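Local coordinates for protein beta-catenin homolog sys-1 (Caenorhabditis elegans, PDB 3C2G) that acts as a transcriptional coregulator in the Wnt asymmetry pathway, binding the TCF factor POP-1 directly to activate or repress target genes, at residues A[174-178]-A[227-231]; A[235-239]-A[256-260]; A[445-449]-A[460-465]; A[519-523]-A[560-565]. All blocks are in the same frame, centred on the assembly; numbering follows the deposited sequence.

How the contacts relate
Read from the N terminus, the four contacts follow one another in series along the armadillo domain, each closing its loop before the next opens. Contact 1 brings helix 224-239 back against the turn that follows helix 167-174, 48 residues separating the segments. Contact 2 uses the later part of the same helix and pairs it with helix 251-270; V231 CG1 and V259 CG1, 3.9 Å apart, join the two. Across the chain's centre, contact 3 closes a short hairpin between helices 437-448 and 457-472. Contact 4 ties helix 515-535 to helix 563-579 and touches contact 3 where L521 CD1 lies 3.9 Å from R461 CB. Centres of contacts 2 and 3 are about 42 Å apart.

Contact 1 (A[174-178]-A[227-231]); sequences SEYFN and KLNAV
K227 reaches along the turn 174-178 with an extended chain and puts its ammonium among the turn's oxygens. NZ donates to N178 OD1 at 3.1 Å, tilted 22° from the carbonyl plane of that amide, and makes a weak bond to S174 O at 3.3 Å. S174 O already receives F177 N, so the lysine adds to a carbonyl that closes the turn. On the way, K227 CD passes 3.9 Å from F177 CB. With an alanine here, N178 OD1 would probably lose this donor and a gap would open beside F177 CB. One residue on, L228 turns a methyl onto the aromatic ring: CD2 stands 3.8 Å from the centroid of F177, 13° off the ring normal, a CH-pi contact over the face. V231 follows one helical turn after K227. With CG1 anti to the backbone N (chi1 170°), its other methyl, CG2, lies 4.0 Å from F177 CD1. F177 is thus met by K227, L228 and V231 of helix 224-239. In this all-helical armadillo domain, I190 of helix 189-198 and I186 of the preceding loop also touch F177, while L228 packs on T263, L266, L267 and L270 of helix 251-270.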
loop_
_atom_site.group_PDB
_atom_site.type_symbol
_atom_site.label_atom_id
_atom_site.label_comp_id
_atom_site.label_asym_id
_atom_site.label_seq_id
_atom_site.Cartn_x
_atom_site.Cartn_y
_atom_site.Cartn_z
ATOM N N SER A 174 -2.974 -24.981 1.005
ATOM C CA SER A 174 -2.052 -24.630 2.079
ATOM C C SER A 174 -0.918 -25.614 2.205
ATOM O O SER A 174 0.159 -25.251 2.673
ATOM C CB SER A 174 -2.776 -24.550 3.420
ATOM O OG SER A 174 -3.629 -23.426 3.444
ATOM N N GLU A 175 -1.157 -26.863 1.816
ATOM C CA GLU A 175 -0.130 -27.889 1.946
ATOM C C GLU A 175 1.091 -27.522 1.088
ATOM O O GLU A 175 2.206 -27.930 1.387
ATOM C CB GLU A 175 -0.685 -29.282 1.613
ATOM C CG GLU A 175 0.220 -30.442 2.077
ATOM C CD GLU A 175 -0.359 -31.846 1.823
ATOM O OE1 GLU A 175 -1.611 -31.993 1.761
ATOM O OE2 GLU A 175 0.446 -32.809 1.701
ATOM N N TYR A 176 0.884 -26.721 0.049
ATOM C CA TYR A 176 1.992 -26.247 -0.762
ATOM C C TYR A 176 2.861 -25.222 -0.033
ATOM O O TYR A 176 3.972 -24.929 -0.468
ATOM C CB TYR A 176 1.510 -25.647 -2.074
ATOM C CG TYR A 176 1.037 -26.638 -3.110
ATOM C CD1 TYR A 176 1.870 -27.024 -4.158
ATOM C CD2 TYR A 176 -0.262 -27.155 -3.075
ATOM C CE1 TYR A 176 1.431 -27.894 -5.141
ATOM C CE2 TYR A 176 -0.698 -28.037 -4.032
ATOM C CZ TYR A 176 0.150 -28.405 -5.070
ATOM O OH TYR A 176 -0.286 -29.280 -6.050
ATOM N N PHE A 177 2.360 -24.686 1.072
ATOM C CA PHE A 177 3.130 -23.719 1.841
ATOM C C PHE A 177 3.782 -24.337 3.074
ATOM O O PHE A 177 4.305 -23.617 3.939
ATOM C CB PHE A 177 2.273 -22.505 2.200
ATOM C CG PHE A 177 1.841 -21.690 1.009
ATOM C CD1 PHE A 177 2.640 -21.601 -0.126
ATOM C CD2 PHE A 177 0.644 -20.984 1.036
ATOM C CE1 PHE A 177 2.245 -20.851 -1.222
ATOM C CE2 PHE A 177 0.243 -20.218 -0.054
ATOM C CZ PHE A 177 1.054 -20.156 -1.192
ATOM N N ASN A 178 3.765 -25.668 3.151
ATOM C CA ASN A 178 4.409 -26.371 4.256
ATOM C C ASN A 178 5.931 -26.271 4.169
ATOM O O ASN A 178 6.499 -26.296 3.074
ATOM C CB ASN A 178 3.939 -27.831 4.364
ATOM C CG ASN A 178 2.572 -27.968 5.052
ATOM O OD1 ASN A 178 2.021 -26.997 5.584
ATOM N ND2 ASN A 178 2.019 -29.180 5.030
ATOM N N LYS A 227 3.783 -19.537 7.541
ATOM C CA LYS A 227 4.008 -20.320 6.340
ATOM C C LYS A 227 4.574 -19.473 5.212
ATOM O O LYS A 227 5.594 -19.835 4.608
ATOM C CB LYS A 227 2.732 -21.008 5.888
ATOM C CG LYS A 227 2.331 -22.217 6.715
ATOM C CD LYS A 227 1.220 -22.948 5.962
ATOM C CE LYS A 227 0.429 -23.887 6.833
ATOM N NZ LYS A 227 -0.228 -24.897 5.965
ATOM N N LEU A 228 3.939 -18.337 4.948
ATOM C CA LEU A 228 4.408 -17.462 3.895
ATOM C C LEU A 228 5.816 -16.931 4.166
ATOM O O LEU A 228 6.614 -16.815 3.232
ATOM C CB LEU A 228 3.396 -16.356 3.616
ATOM C CG LEU A 228 2.121 -16.892 2.934
ATOM C CD1 LEU A 228 1.095 -15.785 2.692
ATOM C CD2 LEU A 228 2.454 -17.631 1.613
ATOM N N ASN A 229 6.131 -16.658 5.439
ATOM C CA ASN A 229 7.477 -16.260 5.829
ATOM C C ASN A 229 8.519 -17.321 5.543
ATOM O O ASN A 229 9.601 -17.000 5.079
ATOM C CB ASN A 229 7.561 -15.858 7.311
ATOM C CG ASN A 229 7.055 -14.438 7.569
ATOM O OD1 ASN A 229 6.813 -13.666 6.640
ATOM N ND2 ASN A 229 6.885 -14.095 8.843
ATOM N N ALA A 230 8.208 -18.582 5.828
ATOM C CA ALA A 230 9.189 -19.647 5.619
ATOM C C ALA A 230 9.397 -19.914 4.120
ATOM O O ALA A 230 10.485 -20.294 3.703
ATOM C CB ALA A 230 8.804 -20.895 6.362
ATOM N N VAL A 231 8.364 -19.649 3.328
ATOM C CA VAL A 231 8.429 -19.767 1.878
ATOM C C VAL A 231 9.301 -18.655 1.266
ATOM O O VAL A 231 10.142 -18.927 0.403
ATOM C CB VAL A 231 6.993 -19.795 1.241
ATOM C CG1 VAL A 231 7.049 -19.671 -0.268
ATOM C CG2 VAL A 231 6.238 -21.059 1.648
#

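Contact 2 (A[235-239]-A[256-260]); sequences SYRLI and LIQVI
I239 and L256 meet because chi1 of I239 (69°) sets CG1 between the backbone N and the carbonyl carbon, leaving CG2 directed at the opposing helix. CG2 then comes 3.5 Å from L256 CB as the two side chains pass alongside, heading opposite ways. The contact is an antiparallel helical hairpin of the armadillo domain: the axes of segments 235-239 and 256-260 run at 150° and approach to 9.6 Å, a spacing that branched aliphatic side chains fill. The I239 chain continues with chi2 162°, which carries CD1 outward to meet I260 CD1 tip to tip at 3.8 Å. I257 CG1 stands crosswise to that same arm at a longer 4.2 Å. L256 also uses its CD1 methyl, 3.8 Å from L238 CB, where the interface reaches its more exposed margin. L238 is touched as well by H182 and P183 of a loop. Nearer the start of segment 235-239, the short side chain of S235 lets I260 CG1 settle 3.6 Å from its CB. The serine hydroxyl is buried but satisfied, being hydrogen-bonded to V231 O one turn earlier in its own helix. V292 of helix 285-292 also touches I260. Beside the serine hydroxyl, the V259 CG1 methyl lies 3.6 Å from S235 OG.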
loop_
_atom_site.group_PDB
_atom_site.type_symbol
_atom_site.label_atom_id
_atom_site.label_comp_id
_atom_site.label_asym_id
_atom_site.label_seq_id
_atom_site.Cartn_x
_atom_site.Cartn_y
_atom_site.Cartn_z
ATOM N N SER A 235 12.888 -19.715 -0.373
ATOM C CA SER A 235 13.216 -19.297 -1.733
ATOM C C SER A 235 14.464 -18.427 -1.739
ATOM O O SER A 235 15.346 -18.602 -2.597
ATOM C CB SER A 235 12.056 -18.548 -2.400
ATOM O OG SER A 235 10.843 -19.289 -2.371
ATOM N N TYR A 236 14.554 -17.500 -0.782
ATOM C CA TYR A 236 15.729 -16.644 -0.710
ATOM C C TYR A 236 16.984 -17.498 -0.569
ATOM O O TYR A 236 17.976 -17.277 -1.252
ATOM C CB TYR A 236 15.655 -15.609 0.417
ATOM C CG TYR A 236 16.923 -14.803 0.465
ATOM C CD1 TYR A 236 17.209 -13.861 -0.529
ATOM C CD2 TYR A 236 17.873 -15.030 1.452
ATOM C CE1 TYR A 236 18.400 -13.150 -0.525
ATOM C CE2 TYR A 236 19.055 -14.319 1.478
ATOM C CZ TYR A 236 19.313 -13.379 0.487
ATOM O OH TYR A 236 20.499 -12.673 0.517
ATOM N N ARG A 237 16.920 -18.497 0.294
ATOM C CA ARG A 237 18.061 -19.350 0.506
ATOM C C ARG A 237 18.580 -19.972 -0.781
ATOM O O ARG A 237 19.778 -20.169 -0.920
ATOM C CB ARG A 237 17.740 -20.436 1.524
ATOM C CG ARG A 237 17.914 -19.974 2.957
ATOM C CD ARG A 237 17.632 -21.085 3.926
ATOM N NE ARG A 237 18.436 -20.906 5.131
ATOM C CZ ARG A 237 18.590 -21.824 6.083
ATOM N NH1 ARG A 237 17.983 -23.005 5.988
ATOM N NH2 ARG A 237 19.353 -21.554 7.134
ATOM N N LEU A 238 17.685 -20.266 -1.720
ATOM C CA LEU A 238 18.073 -20.982 -2.928
ATOM C C LEU A 238 18.557 -20.060 -4.032
ATOM O O LEU A 238 19.313 -20.479 -4.908
ATOM C CB LEU A 238 16.923 -21.847 -3.438
ATOM C CG LEU A 238 16.558 -23.050 -2.561
ATOM C CD1 LEU A 238 15.161 -23.556 -2.936
ATOM C CD2 LEU A 238 17.586 -24.163 -2.653
ATOM N N ILE A 239 18.120 -18.809 -3.994
ATOM C CA ILE A 239 18.532 -17.848 -5.003
ATOM C C ILE A 239 19.722 -16.999 -4.551
ATOM O O ILE A 239 20.392 -16.379 -5.383
ATOM C CB ILE A 239 17.366 -16.937 -5.458
ATOM C CG1 ILE A 239 16.937 -15.971 -4.365
ATOM C CG2 ILE A 239 16.187 -17.763 -5.939
ATOM C CD1 ILE A 239 16.121 -14.815 -4.883
ATOM N N LEU A 256 11.575 -18.844 -8.731
ATOM C CA LEU A 256 11.721 -18.567 -7.310
ATOM C C LEU A 256 11.570 -17.080 -6.997
ATOM O O LEU A 256 10.961 -16.731 -6.001
ATOM C CB LEU A 256 13.032 -19.125 -6.779
ATOM C CG LEU A 256 13.109 -20.655 -6.643
ATOM C CD1 LEU A 256 14.501 -21.086 -6.240
ATOM C CD2 LEU A 256 12.073 -21.242 -5.667
ATOM N N ILE A 257 12.084 -16.213 -7.865
ATOM C CA ILE A 257 11.941 -14.780 -7.674
ATOM C C ILE A 257 10.468 -14.455 -7.676
ATOM O O ILE A 257 9.964 -13.735 -6.801
ATOM C CB ILE A 257 12.680 -13.977 -8.770
ATOM C CG1 ILE A 257 14.188 -13.943 -8.471
ATOM C CG2 ILE A 257 12.122 -12.539 -8.895
ATOM C CD1 ILE A 257 15.040 -13.430 -9.630
ATOM N N GLN A 258 9.777 -15.014 -8.666
ATOM C CA GLN A 258 8.338 -14.814 -8.839
ATOM C C GLN A 258 7.567 -15.371 -7.635
ATOM O O GLN A 258 6.605 -14.760 -7.187
ATOM C CB GLN A 258 7.875 -15.428 -10.167
ATOM C CG GLN A 258 6.831 -14.604 -10.946
ATOM C CD GLN A 258 7.280 -13.170 -11.315
ATOM O OE1 GLN A 258 8.439 -12.923 -11.686
ATOM N NE2 GLN A 258 6.344 -12.223 -11.221
ATOM N N VAL A 259 8.002 -16.506 -7.099
ATOM C CA VAL A 259 7.412 -17.037 -5.879
ATOM C C VAL A 259 7.534 -16.040 -4.704
ATOM O O VAL A 259 6.594 -15.860 -3.930
ATOM C CB VAL A 259 8.036 -18.391 -5.480
ATOM C CG1 VAL A 259 7.713 -18.728 -4.015
ATOM C CG2 VAL A 259 7.544 -19.495 -6.394
ATOM N N ILE A 260 8.688 -15.385 -4.585
ATOM C CA ILE A 260 8.903 -14.395 -3.529
ATOM C C ILE A 260 8.000 -13.159 -3.711
ATOM O O ILE A 260 7.418 -12.648 -2.749
ATOM C CB ILE A 260 10.384 -13.978 -3.480
ATOM C CG1 ILE A 260 11.237 -15.123 -2.957
ATOM C CG2 ILE A 260 10.578 -12.693 -2.658
ATOM C CD1 ILE A 260 12.665 -15.043 -3.436
#

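Contact 3 (A[445-449]-A[460-465]); sequences SCLSC and LRSTIL
R461 supplies all the hydrogen bonds between the two segments, each to a backbone carbonyl of segment 445-449, where helix 437-448 gives way to a loop. Two nitrogens grip one oxygen side-on: NE reaches C446 O at 2.8 Å with an N-H...O angle of 154°, and NH2 meets the same C446 O at 3.0 Å with a more bent 137°. NH2 also donates to C449 O at 2.9 Å, using a lone pair of that oxygen. Both acceptors lie close to the guanidinium plane, which fixes the rotation of the group; a third carbonyl, L447 O, sits over its face. The arginine gets there with an extended chain, CG anti to the carbonyl carbon (chi1 -65°). Positive charge placed among these carbonyls would probably be stabilised by the helix dipole. W504 adds a cation-pi contact to R461.

This pairing closes a helical hairpin of the armadillo domain, with only ten residues between segments 445-449 and 460-465. Apolar packing fills the rest of the interface. C446 CB touches I464 CD1 at 3.6 Å and, less closely, L460 CD2. L447 and I464 run antiparallel past one another, bringing L447 CD1 to 3.8 Å from I464 CG2. The same L447 methyl stands 4.2 Å from L465 CD2, while I498 of helix 494-507 packs on both L447 and L465.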
loop_
_atom_site.group_PDB
_atom_site.type_symbol
_atom_site.label_atom_id
_atom_site.label_comp_id
_atom_site.label_asym_id
_atom_site.label_seq_id
_atom_site.Cartn_x
_atom_site.Cartn_y
_atom_site.Cartn_z
ATOM N N SER A 445 10.078 27.101 -2.593
ATOM C CA SER A 445 9.463 27.015 -3.913
ATOM C C SER A 445 8.337 25.959 -4.026
ATOM O O SER A 445 7.407 26.164 -4.785
ATOM C CB SER A 445 10.518 26.897 -5.020
ATOM O OG SER A 445 10.932 25.558 -5.207
ATOM N N CYS A 446 8.397 24.868 -3.260
ATOM C CA CYS A 446 7.257 23.931 -3.143
ATOM C C CYS A 446 6.021 24.604 -2.567
ATOM O O CYS A 446 4.876 24.176 -2.795
ATOM C CB CYS A 446 7.575 22.772 -2.205
ATOM S SG CYS A 446 8.894 21.686 -2.691
ATOM N N LEU A 447 6.271 25.639 -1.784
ATOM C CA LEU A 447 5.254 26.301 -1.005
ATOM C C LEU A 447 4.439 27.200 -1.905
ATOM O O LEU A 447 3.252 27.434 -1.649
ATOM C CB LEU A 447 5.951 27.133 0.065
ATOM C CG LEU A 447 5.467 27.156 1.504
ATOM C CD1 LEU A 447 4.959 25.800 1.992
ATOM C CD2 LEU A 447 6.605 27.656 2.362
ATOM N N SER A 448 5.072 27.686 -2.972
ATOM C CA SER A 448 4.467 28.717 -3.822
ATOM C C SER A 448 4.380 28.421 -5.332
ATOM O O SER A 448 3.865 29.248 -6.074
ATOM C CB SER A 448 5.197 30.043 -3.611
ATOM O OG SER A 448 6.438 30.036 -4.296
ATOM N N CYS A 449 4.889 27.281 -5.798
ATOM C CA CYS A 449 4.825 26.975 -7.244
ATOM C C CYS A 449 3.377 26.913 -7.767
ATOM O O CYS A 449 2.455 26.555 -7.034
ATOM C CB CYS A 449 5.632 25.719 -7.615
ATOM S SG CYS A 449 5.336 24.227 -6.602
ATOM N N LEU A 460 1.838 18.282 1.560
ATOM C CA LEU A 460 3.223 18.712 1.495
ATOM C C LEU A 460 3.424 20.126 2.064
ATOM O O LEU A 460 4.355 20.362 2.820
ATOM C CB LEU A 460 3.752 18.660 0.061
ATOM C CG LEU A 460 5.184 19.195 -0.123
ATOM C CD1 LEU A 460 6.209 18.408 0.707
ATOM C CD2 LEU A 460 5.595 19.212 -1.574
ATOM N N ARG A 461 2.559 21.058 1.687
ATOM C CA ARG A 461 2.696 22.454 2.104
ATOM C C ARG A 461 2.397 22.602 3.584
ATOM O O ARG A 461 3.013 23.393 4.274
ATOM C CB ARG A 461 1.797 23.364 1.260
ATOM C CG ARG A 461 2.225 23.383 -0.188
ATOM C CD ARG A 461 1.391 24.266 -1.082
ATOM N NE ARG A 461 2.169 24.515 -2.290
ATOM C CZ ARG A 461 1.747 25.179 -3.358
ATOM N NH1 ARG A 461 0.514 25.674 -3.408
ATOM N NH2 ARG A 461 2.572 25.340 -4.385
ATOM N N SER A 462 1.466 21.807 4.074
ATOM C CA SER A 462 1.177 21.797 5.485
ATOM C C SER A 462 2.387 21.288 6.275
ATOM O O SER A 462 2.732 21.855 7.313
ATOM C CB SER A 462 -0.045 20.925 5.743
ATOM O OG SER A 462 -0.440 21.005 7.092
ATOM N N THR A 463 3.033 20.237 5.765
ATOM C CA THR A 463 4.176 19.592 6.432
ATOM C C THR A 463 5.412 20.491 6.409
ATOM O O THR A 463 6.198 20.508 7.351
ATOM C CB THR A 463 4.506 18.224 5.770
ATOM O OG1 THR A 463 3.349 17.385 5.822
ATOM C CG2 THR A 463 5.651 17.510 6.474
ATOM N N ILE A 464 5.576 21.241 5.328
ATOM C CA ILE A 464 6.688 22.171 5.213
ATOM C C ILE A 464 6.589 23.278 6.270
ATOM O O ILE A 464 7.596 23.633 6.892
ATOM C CB ILE A 464 6.763 22.788 3.819
ATOM C CG1 ILE A 464 7.217 21.737 2.802
ATOM C CG2 ILE A 464 7.714 23.985 3.814
ATOM C CD1 ILE A 464 7.076 22.183 1.361
ATOM N N LEU A 465 5.384 23.809 6.478
ATOM C CA LEU A 465 5.199 24.868 7.456
ATOM C C LEU A 465 5.624 24.348 8.817
ATOM O O LEU A 465 6.296 25.052 9.585
ATOM C CB LEU A 465 3.752 25.364 7.500
ATOM C CG LEU A 465 3.220 26.021 6.234
ATOM C CD1 LEU A 465 1.743 26.389 6.410
ATOM C CD2 LEU A 465 4.050 27.242 5.840
#

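Contact 4 (A[519-523]-A[560-565]); sequences QQLVE and QVKPTF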
loop_
_atom_site.group_PDB
_atom_site.type_symbol
_atom_site.label_atom_id
_atom_site.label_comp_id
_atom_site.label_asym_id
_atom_site.label_seq_id
_atom_site.Cartn_x
_atom_site.Cartn_y
_atom_site.Cartn_z
ATOM N N GLN A 519 -7.521 23.271 7.244
ATOM C CA GLN A 519 -7.535 23.905 8.541
ATOM C C GLN A 519 -6.145 23.868 9.192
ATOM O O GLN A 519 -5.706 24.883 9.727
ATOM C CB GLN A 519 -8.608 23.289 9.439
ATOM C CG GLN A 519 -8.689 23.887 10.854
ATOM C CD GLN A 519 -8.949 25.391 10.861
ATOM O OE1 GLN A 519 -9.590 25.934 9.954
ATOM N NE2 GLN A 519 -8.455 26.069 11.896
ATOM N N GLN A 520 -5.440 22.733 9.126
ATOM C CA GLN A 520 -4.123 22.644 9.773
ATOM C C GLN A 520 -3.052 23.505 9.092
ATOM O O GLN A 520 -2.130 23.964 9.753
ATOM C CB GLN A 520 -3.652 21.197 10.010
ATOM C CG GLN A 520 -3.015 20.496 8.819
ATOM C CD GLN A 520 -2.277 19.181 9.172
ATOM O OE1 GLN A 520 -2.321 18.696 10.312
ATOM N NE2 GLN A 520 -1.603 18.603 8.171
ATOM N N LEU A 521 -3.191 23.737 7.790
ATOM C CA LEU A 521 -2.272 24.597 7.049
ATOM C C LEU A 521 -2.449 26.047 7.475
ATOM O O LEU A 521 -1.470 26.787 7.607
ATOM C CB LEU A 521 -2.506 24.471 5.538
ATOM C CG LEU A 521 -1.513 25.203 4.630
ATOM C CD1 LEU A 521 -1.317 24.455 3.350
ATOM C CD2 LEU A 521 -1.943 26.639 4.338
ATOM N N VAL A 522 -3.707 26.440 7.666
ATOM C CA VAL A 522 -4.062 27.777 8.094
ATOM C C VAL A 522 -3.459 28.066 9.469
ATOM O O VAL A 522 -2.816 29.111 9.663
ATOM C CB VAL A 522 -5.596 27.951 8.098
ATOM C CG1 VAL A 522 -6.010 29.184 8.875
ATOM C CG2 VAL A 522 -6.109 28.029 6.667
ATOM N N GLU A 523 -3.649 27.123 10.400
ATOM C CA GLU A 523 -3.170 27.249 11.775
ATOM C C GLU A 523 -1.655 27.326 11.813
ATOM O O GLU A 523 -1.078 28.157 12.522
ATOM C CB GLU A 523 -3.649 26.071 12.631
ATOM C CG GLU A 523 -5.157 26.048 12.869
ATOM C CD GLU A 523 -5.631 24.835 13.669
ATOM O OE1 GLU A 523 -6.736 24.318 13.358
ATOM O OE2 GLU A 523 -4.910 24.399 14.608
ATOM N N GLN A 560 -14.803 28.329 15.556
ATOM C CA GLN A 560 -13.431 27.930 15.860
ATOM C C GLN A 560 -13.259 27.877 17.370
ATOM O O GLN A 560 -13.290 28.909 18.050
ATOM C CB GLN A 560 -12.426 28.892 15.215
ATOM C CG GLN A 560 -12.692 29.185 13.727
ATOM C CD GLN A 560 -12.562 27.956 12.824
ATOM O OE1 GLN A 560 -11.657 27.130 12.991
ATOM N NE2 GLN A 560 -13.465 27.841 11.855
ATOM N N VAL A 561 -13.095 26.662 17.887
ATOM C CA VAL A 561 -13.124 26.433 19.330
ATOM C C VAL A 561 -11.733 26.206 19.911
ATOM O O VAL A 561 -11.535 26.328 21.123
ATOM C CB VAL A 561 -14.087 25.267 19.718
ATOM C CG1 VAL A 561 -15.536 25.600 19.313
ATOM C CG2 VAL A 561 -13.633 23.928 19.108
ATOM N N LYS A 562 -10.774 25.885 19.045
ATOM C CA LYS A 562 -9.402 25.619 19.466
ATOM C C LYS A 562 -8.787 26.873 20.102
ATOM O O LYS A 562 -8.638 27.896 19.437
ATOM C CB LYS A 562 -8.586 25.139 18.270
ATOM C CG LYS A 562 -7.294 24.435 18.620
ATOM C CD LYS A 562 -6.749 23.721 17.395
ATOM C CE LYS A 562 -5.444 23.011 17.698
ATOM N NZ LYS A 562 -4.949 22.264 16.507
ATOM N N PRO A 563 -8.444 26.799 21.402
ATOM C CA PRO A 563 -8.033 27.972 22.190
ATOM C C PRO A 563 -6.672 28.549 21.803
ATOM O O PRO A 563 -6.466 29.764 21.873
ATOM C CB PRO A 563 -7.988 27.432 23.621
ATOM C CG PRO A 563 -7.699 25.982 23.462
ATOM C CD PRO A 563 -8.422 25.562 22.207
ATOM N N THR A 564 -5.756 27.678 21.403
ATOM C CA THR A 564 -4.423 28.089 20.999
ATOM C C THR A 564 -4.446 28.800 19.637
ATOM O O THR A 564 -3.611 29.661 19.366
ATOM C CB THR A 564 -3.442 26.882 20.995
ATOM O OG1 THR A 564 -2.150 27.304 20.542
ATOM C CG2 THR A 564 -3.946 25.751 20.088
ATOM N N PHE A 565 -5.410 28.435 18.793
ATOM C CA PHE A 565 -5.581 29.059 17.483
ATOM C C PHE A 565 -6.130 30.477 17.633
ATOM O O PHE A 565 -5.618 31.407 17.014
ATOM C CB PHE A 565 -6.486 28.201 16.587
ATOM C CG PHE A 565 -6.739 28.788 15.220
ATOM C CD1 PHE A 565 -5.683 29.148 14.386
ATOM C CD2 PHE A 565 -8.043 28.960 14.757
ATOM C CE1 PHE A 565 -5.921 29.682 13.112
ATOM C CE2 PHE A 565 -8.294 29.492 13.492
ATOM C CZ PHE A 565 -7.229 29.855 12.668
#
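The start of helix 563-579, with K562 at its N-cap position, is set against helix 515-535 by a salt bridge and an aromatic ring that share one glutamate. E523 OE2 receives K562 NZ at 2.9 Å on its syn lone pair, the side of the other carboxylate oxygen. The other oxygen is held from within its own helix: Q519 NE2, one turn earlier, donates to E523 OE1 at 2.9 Å with an N-H...O angle of 157°, arriving on the anti side. The carboxylate is therefore gripped at both oxygens, which limits its rotation.

Below the charged end, the E523 methylene lies over the F565 ring, with CG 3.9 Å from the centroid and 28° off the normal, a CH-pi contact. F565 points here because its CG is anti to the backbone N. The amide of Q519 stands over the ring too, its plane nearly perpendicular at 86°, with NE2 3.8 Å from F565 CE2 and offset toward the rim. F565 is buried between these helices of the armadillo domain, and V522 CG1 approaches its CZ to 4.0 Å; L555 and L556 of the preceding loop also touch the ring. Shortening the glutamate to an alanine is likely to leave K562 NZ without its charged mate, free Q519 NE2 to turn and uncover part of the F565 face. At the margin, Q560 OE1 comes within 3.5 Å of Q519 NE2, the two amide planes not far from parallel.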